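Local coordinates for histidine triad (HIT) protein (Clostridium difficile, PDB 4EGU) that binds zinc and guanosine-5'-monophosphate in a HIT-family fold and probably acts as a nucleotide hydrolase or transferase through a nucleotidyl-histidine intermediate, at residues A[5-8]-A[9-13]; A[60-63]-A[64-68]. All coordinates share one frame; numbering follows the deposited sequence.

Contact 1: residues A[5-8]-A[9-13]. With ZN (zinc ion), chain D; 5GP (guanosine-5'-monophosphate), chain C.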
loop_
_atom_site.group_PDB
_atom_site.type_symbol
_atom_site.label_atom_id
_atom_site.label_comp_id
_atom_site.label_asym_id
_atom_site.label_seq_id
_atom_site.Cartn_x
_atom_site.Cartn_y
_atom_site.Cartn_z
ATOM N N ASP A 5 9.337 -23.575 -2.754
ATOM C CA ASP A 5 7.895 -23.660 -2.944
ATOM C C ASP A 5 7.285 -22.302 -3.249
ATOM O O ASP A 5 6.064 -22.183 -3.288
ATOM C CB ASP A 5 7.214 -24.309 -1.735
ATOM C CG ASP A 5 7.190 -23.428 -0.519
ATOM O OD1 ASP A 5 7.898 -22.403 -0.483
ATOM O OD2 ASP A 5 6.461 -23.784 0.435
ATOM N N CYS A 6 8.118 -21.294 -3.526
ATOM C CA CYS A 6 7.631 -19.932 -3.717
ATOM C C CYS A 6 7.512 -19.579 -5.192
ATOM O O CYS A 6 8.509 -19.452 -5.890
ATOM C CB CYS A 6 8.549 -18.933 -3.014
ATOM S SG CYS A 6 7.913 -17.259 -3.190
ATOM N N ILE A 7 6.287 -19.390 -5.661
ATOM C CA ILE A 7 6.030 -19.062 -7.043
ATOM C C ILE A 7 6.750 -17.755 -7.404
ATOM O O ILE A 7 7.292 -17.628 -8.495
ATOM C CB ILE A 7 4.503 -18.936 -7.322
ATOM C CG1 ILE A 7 3.783 -20.270 -7.110
ATOM C CG2 ILE A 7 4.247 -18.407 -8.733
ATOM C CD1 ILE A 7 2.270 -20.129 -7.056
ATOM N N PHE A 8 6.738 -16.763 -6.514
ATOM C CA PHE A 8 7.313 -15.460 -6.867
ATOM C C PHE A 8 8.842 -15.486 -6.878
ATOM O O PHE A 8 9.436 -14.747 -7.662
ATOM C CB PHE A 8 6.762 -14.331 -6.008
ATOM C CG PHE A 8 5.305 -13.984 -6.268
ATOM C CD1 PHE A 8 4.532 -14.628 -7.231
ATOM C CD2 PHE A 8 4.703 -12.989 -5.523
ATOM C CE1 PHE A 8 3.190 -14.282 -7.432
ATOM C CE2 PHE A 8 3.376 -12.644 -5.722
ATOM C CZ PHE A 8 2.613 -13.289 -6.680
ATOM N N CYS A 9 9.492 -16.320 -6.063
ATOM C CA CYS A 9 10.935 -16.495 -6.220
ATOM C C CYS A 9 11.245 -17.057 -7.606
ATOM O O CYS A 9 12.200 -16.645 -8.256
ATOM C CB CYS A 9 11.504 -17.422 -5.150
ATOM S SG CYS A 9 11.783 -16.659 -3.517
ATOM N N LYS A 10 10.444 -18.012 -8.064
ATOM C CA LYS A 10 10.668 -18.623 -9.376
ATOM C C LYS A 10 10.368 -17.632 -10.510
ATOM O O LYS A 10 11.046 -17.654 -11.527
ATOM C CB LYS A 10 9.806 -19.870 -9.550
ATOM C CG LYS A 10 10.082 -21.025 -8.620
ATOM C CD LYS A 10 9.075 -22.149 -8.898
ATOM C CE LYS A 10 9.210 -23.319 -7.935
ATOM N NZ LYS A 10 10.497 -24.066 -8.074
ATOM N N ILE A 11 9.356 -16.777 -10.340
ATOM C CA ILE A 11 9.064 -15.736 -11.317
ATOM C C ILE A 11 10.213 -14.681 -11.293
ATOM O O ILE A 11 10.671 -14.259 -12.345
ATOM C CB ILE A 11 7.651 -15.096 -11.100
ATOM C CG1 ILE A 11 6.544 -16.100 -11.457
ATOM C CG2 ILE A 11 7.525 -13.812 -11.914
ATOM C CD1 ILE A 11 5.135 -15.615 -11.229
ATOM N N ALA A 12 10.687 -14.289 -10.108
ATOM C CA ALA A 12 11.744 -13.267 -9.973
ATOM C C ALA A 12 13.114 -13.677 -10.511
ATOM O O ALA A 12 13.842 -12.836 -11.042
ATOM C CB ALA A 12 11.895 -12.848 -8.527
ATOM N N ASN A 13 13.487 -14.945 -10.353
ATOM C CA ASN A 13 14.791 -15.414 -10.820
ATOM C C ASN A 13 14.707 -15.955 -12.245
ATOM O O ASN A 13 15.671 -16.511 -12.769
ATOM C CB ASN A 13 15.399 -16.462 -9.869
ATOM C CG ASN A 13 14.798 -17.855 -10.040
ATOM O OD1 ASN A 13 14.136 -18.148 -11.034
ATOM N ND2 ASN A 13 15.044 -18.726 -9.063
HETATM ZN ZN ZN D . 9.776 -16.007 -2.650
HETATM P P 5GP C . -2.367 -12.387 -2.890
HETATM O O1P 5GP C . -3.837 -12.737 -2.817
HETATM O O2P 5GP C . -1.423 -13.386 -2.282
HETATM O O3P 5GP C . -2.130 -11.049 -2.329
HETATM O "O5'" 5GP C . -2.001 -12.145 -4.398
HETATM C "C5'" 5GP C . -1.331 -13.138 -5.138
HETATM C "C4'" 5GP C . -1.594 -12.941 -6.587
HETATM O "O4'" 5GP C . -0.699 -13.773 -7.330
HETATM C "C3'" 5GP C . -3.010 -13.315 -7.030
HETATM O "O3'" 5GP C . -3.707 -12.149 -7.474
HETATM C "C2'" 5GP C . -2.783 -14.299 -8.203
HETATM O "O2'" 5GP C . -3.635 -14.121 -9.318
HETATM C "C1'" 5GP C . -1.303 -14.082 -8.549
HETATM N N9 5GP C . -0.625 -15.253 -9.085
HETATM C C8 5GP C . -0.608 -16.465 -8.499
HETATM N N7 5GP C . 0.146 -17.315 -9.223
HETATM C C5 5GP C . 0.624 -16.616 -10.273
HETATM C C6 5GP C . 1.440 -16.970 -11.336
HETATM O O6 5GP C . 1.909 -18.136 -11.506
HETATM N N1 5GP C . 1.716 -15.976 -12.196
HETATM C C2 5GP C . 1.240 -14.710 -12.067
HETATM N N2 5GP C . 1.591 -13.818 -13.007
HETATM N N3 5GP C . 0.438 -14.327 -11.063
HETATM C C4 5GP C . 0.145 -15.301 -10.172
#

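Contact 2: residues A[60-63]-A[64-68]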
loop_
_atom_site.group_PDB
_atom_site.type_symbol
_atom_site.label_atom_id
_atom_site.label_comp_id
_atom_site.label_asym_id
_atom_site.label_seq_id
_atom_site.Cartn_x
_atom_site.Cartn_y
_atom_site.Cartn_z
ATOM N N MET A 60 13.291 -1.397 5.422
ATOM C CA MET A 60 12.008 -0.964 4.881
ATOM C C MET A 60 12.156 -0.100 3.644
ATOM O O MET A 60 11.190 0.120 2.950
ATOM C CB MET A 60 11.183 -0.238 5.954
ATOM C CG MET A 60 9.676 -0.245 5.679
ATOM S SD MET A 60 8.921 -1.862 5.640
ATOM C CE MET A 60 9.007 -2.312 7.361
ATOM N N ASP A 61 13.362 0.324 3.313
ATOM C CA ASP A 61 13.593 1.042 2.080
ATOM C C ASP A 61 13.188 0.238 0.843
ATOM O O ASP A 61 12.939 0.832 -0.202
ATOM C CB ASP A 61 15.042 1.540 1.963
ATOM C CG ASP A 61 16.092 0.441 2.155
ATOM O OD1 ASP A 61 15.759 -0.750 2.336
ATOM O OD2 ASP A 61 17.290 0.793 2.123
ATOM N N ILE A 62 13.086 -1.093 0.934
ATOM C CA ILE A 62 12.594 -1.833 -0.224
ATOM C C ILE A 62 11.180 -1.374 -0.573
ATOM O O ILE A 62 10.798 -1.356 -1.749
ATOM C CB ILE A 62 12.691 -3.361 -0.011
ATOM C CG1 ILE A 62 12.367 -4.113 -1.305
ATOM C CG2 ILE A 62 11.793 -3.835 1.106
ATOM C CD1 ILE A 62 13.255 -3.785 -2.494
ATOM N N VAL A 63 10.389 -1.002 0.432
ATOM C CA VAL A 63 9.028 -0.521 0.181
ATOM C C VAL A 63 9.053 0.847 -0.527
ATOM O O VAL A 63 8.237 1.092 -1.422
ATOM C CB VAL A 63 8.198 -0.508 1.480
ATOM C CG1 VAL A 63 6.820 0.087 1.241
ATOM C CG2 VAL A 63 8.073 -1.927 2.025
ATOM N N SER A 64 9.967 1.738 -0.166
ATOM C CA SER A 64 10.077 2.999 -0.877
ATOM C C SER A 64 10.493 2.754 -2.338
ATOM O O SER A 64 9.936 3.377 -3.241
ATOM C CB SER A 64 10.972 3.987 -0.163
ATOM O OG SER A 64 12.236 3.490 -0.015
ATOM N N HIS A 65 11.432 1.833 -2.559
ATOM C CA HIS A 65 11.829 1.561 -3.922
ATOM C C HIS A 65 10.657 0.980 -4.731
ATOM O O HIS A 65 10.453 1.384 -5.886
ATOM C CB HIS A 65 13.049 0.661 -3.993
ATOM C CG HIS A 65 13.580 0.554 -5.384
ATOM N ND1 HIS A 65 13.980 1.645 -6.133
ATOM C CD2 HIS A 65 13.708 -0.519 -6.190
ATOM C CE1 HIS A 65 14.375 1.232 -7.326
ATOM N NE2 HIS A 65 14.230 -0.082 -7.381
ATOM N N ILE A 66 9.894 0.077 -4.131
ATOM C CA ILE A 66 8.709 -0.434 -4.783
ATOM C C ILE A 66 7.765 0.696 -5.186
ATOM O O ILE A 66 7.176 0.654 -6.263
ATOM C CB ILE A 66 8.036 -1.478 -3.881
ATOM C CG1 ILE A 66 8.842 -2.792 -3.921
ATOM C CG2 ILE A 66 6.573 -1.692 -4.233
ATOM C CD1 ILE A 66 8.402 -3.821 -2.873
ATOM N N HIS A 67 7.596 1.695 -4.317
ATOM C CA HIS A 67 6.710 2.817 -4.629
ATOM C C HIS A 67 7.251 3.739 -5.729
ATOM O O HIS A 67 6.465 4.250 -6.522
ATOM C CB HIS A 67 6.334 3.578 -3.373
ATOM C CG HIS A 67 5.259 2.883 -2.578
ATOM N ND1 HIS A 67 5.461 1.749 -1.832
ATOM C CD2 HIS A 67 3.932 3.146 -2.476
ATOM C CE1 HIS A 67 4.300 1.369 -1.297
ATOM N NE2 HIS A 67 3.356 2.205 -1.670
ATOM N N VAL A 68 8.569 3.948 -5.801
ATOM C CA VAL A 68 9.135 4.641 -6.953
ATOM C C VAL A 68 8.794 3.866 -8.240
ATOM O O VAL A 68 8.404 4.465 -9.243
ATOM C CB VAL A 68 10.654 4.840 -6.795
ATOM C CG1 VAL A 68 11.267 5.323 -8.114
ATOM C CG2 VAL A 68 10.925 5.818 -5.663
#

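Contact 1: residues A[5-8]-A[9-13]
Cys6 and Cys9 turn their thiolates to one another's side of the chain, the Cys6 SG and Cys9 SG atoms standing 3.9 Å apart, both bound to one zinc ion. Cys6 SG and Cys9 SG each lie 2.3 Å from the zinc ion, and His48 and His100 complete the four-coordinate site. With its SG anti to the backbone N (chi1 -178°), Cys6 also caps the helix 7-12: Cys9 N donates to Cys6 SG at 3.4 Å, a long but fairly straight bond (159°) that would tend to stabilise the negative sulfur. A CxxC pair at the start of a short N-terminal helix, joined by two histidines, forms the zinc site found in a subset of HIT proteins. Ile7, Phe8 and Ile11 of the same helix face the nucleotide. Ile7 and Ile11 lie side by side and point the same way, Ile7 CG2 meeting Ile11 CD1 at 3.8 Å; these branches also approach the guanine, Ile11 CD1 lying 3.6 Å from N1 of the GMP. Phe8 runs alongside Ile11 too, and the far end of its ring reaches the ribose, where O4' of the nucleotide sits at the ring edge, 3.4 Å from Phe8 CZ. His102 and Phe30 pack edge-to-face with the same ring. The aliphatic part of Lys10 passes the carbonyl of Cys6, CG 3.5 Å from Cys6 O, while its ammonium forms a salt bridge with Glu15.

Contact 2: residues A[60-63]-A[64-68]
Val63, Ser64 and Ile62 carry this turn of the helix 61-77, each meeting a residue three or four positions along the chain. Val63 stands beside His67: its CG1, anti to the backbone N (chi1 176°), comes alongside the imidazole, 3.7 Å from His67 ND1. Val63 O accepts from His67 N at 3.0 Å and, fairly straight (158°), from His67 ND1 at 2.9 Å. The two donors arrive from opposite faces of the carbonyl plane, ND1 well above it, whereas the oxygen lies at the ring edge, close to the imidazole plane. Ser64 holds OG between its backbone N and carbonyl carbon (chi1 60°), which turns it back to within 2.8 Å of Asp61 O; His65 N donates to Asp61 O at 3.0 Å. Ile62 and Ile66 face the sheet, Ile62 CG1 lying 4.3 Å from Ile66 CD1, and pack on Val27 and Pro45. Val63, Ser64 and His67 instead face the second subunit across the dimer interface of the HIT fold, Val63 and His67 touching His67 and Val63 of the other chain. There Ser64 OG is hydrogen-bonded to Asp61 OD1 of the second subunit, and Met60 O to Ser64 OG of the second subunit. ND1 of His67 is a donor here and so probably carries the proton, and its bond to Val63 O should fix the rotation of the ring at this interface.

Overall arrangement
Contacts 1 and 2 each lie within a single helix, 7-12 and 61-77, with centres about 20 Å apart and nearest atoms about 10 Å apart, so they do not touch. Contact 1 is partly buried and serves bound groups: sulfur ligation of zinc on one side and apolar contact with the nucleotide on another. Contact 2 is the more buried and binds neither group; its chemistry is a histidine side chain bonded to a backbone carbonyl one turn back and a serine hydroxyl at the subunit interface, with aliphatic packing beneath. Both helices pack on strands 27-31 and 39-45, but contact 1 meets no other protein chain of the assembly, whereas contact 2 lies against the second subunit.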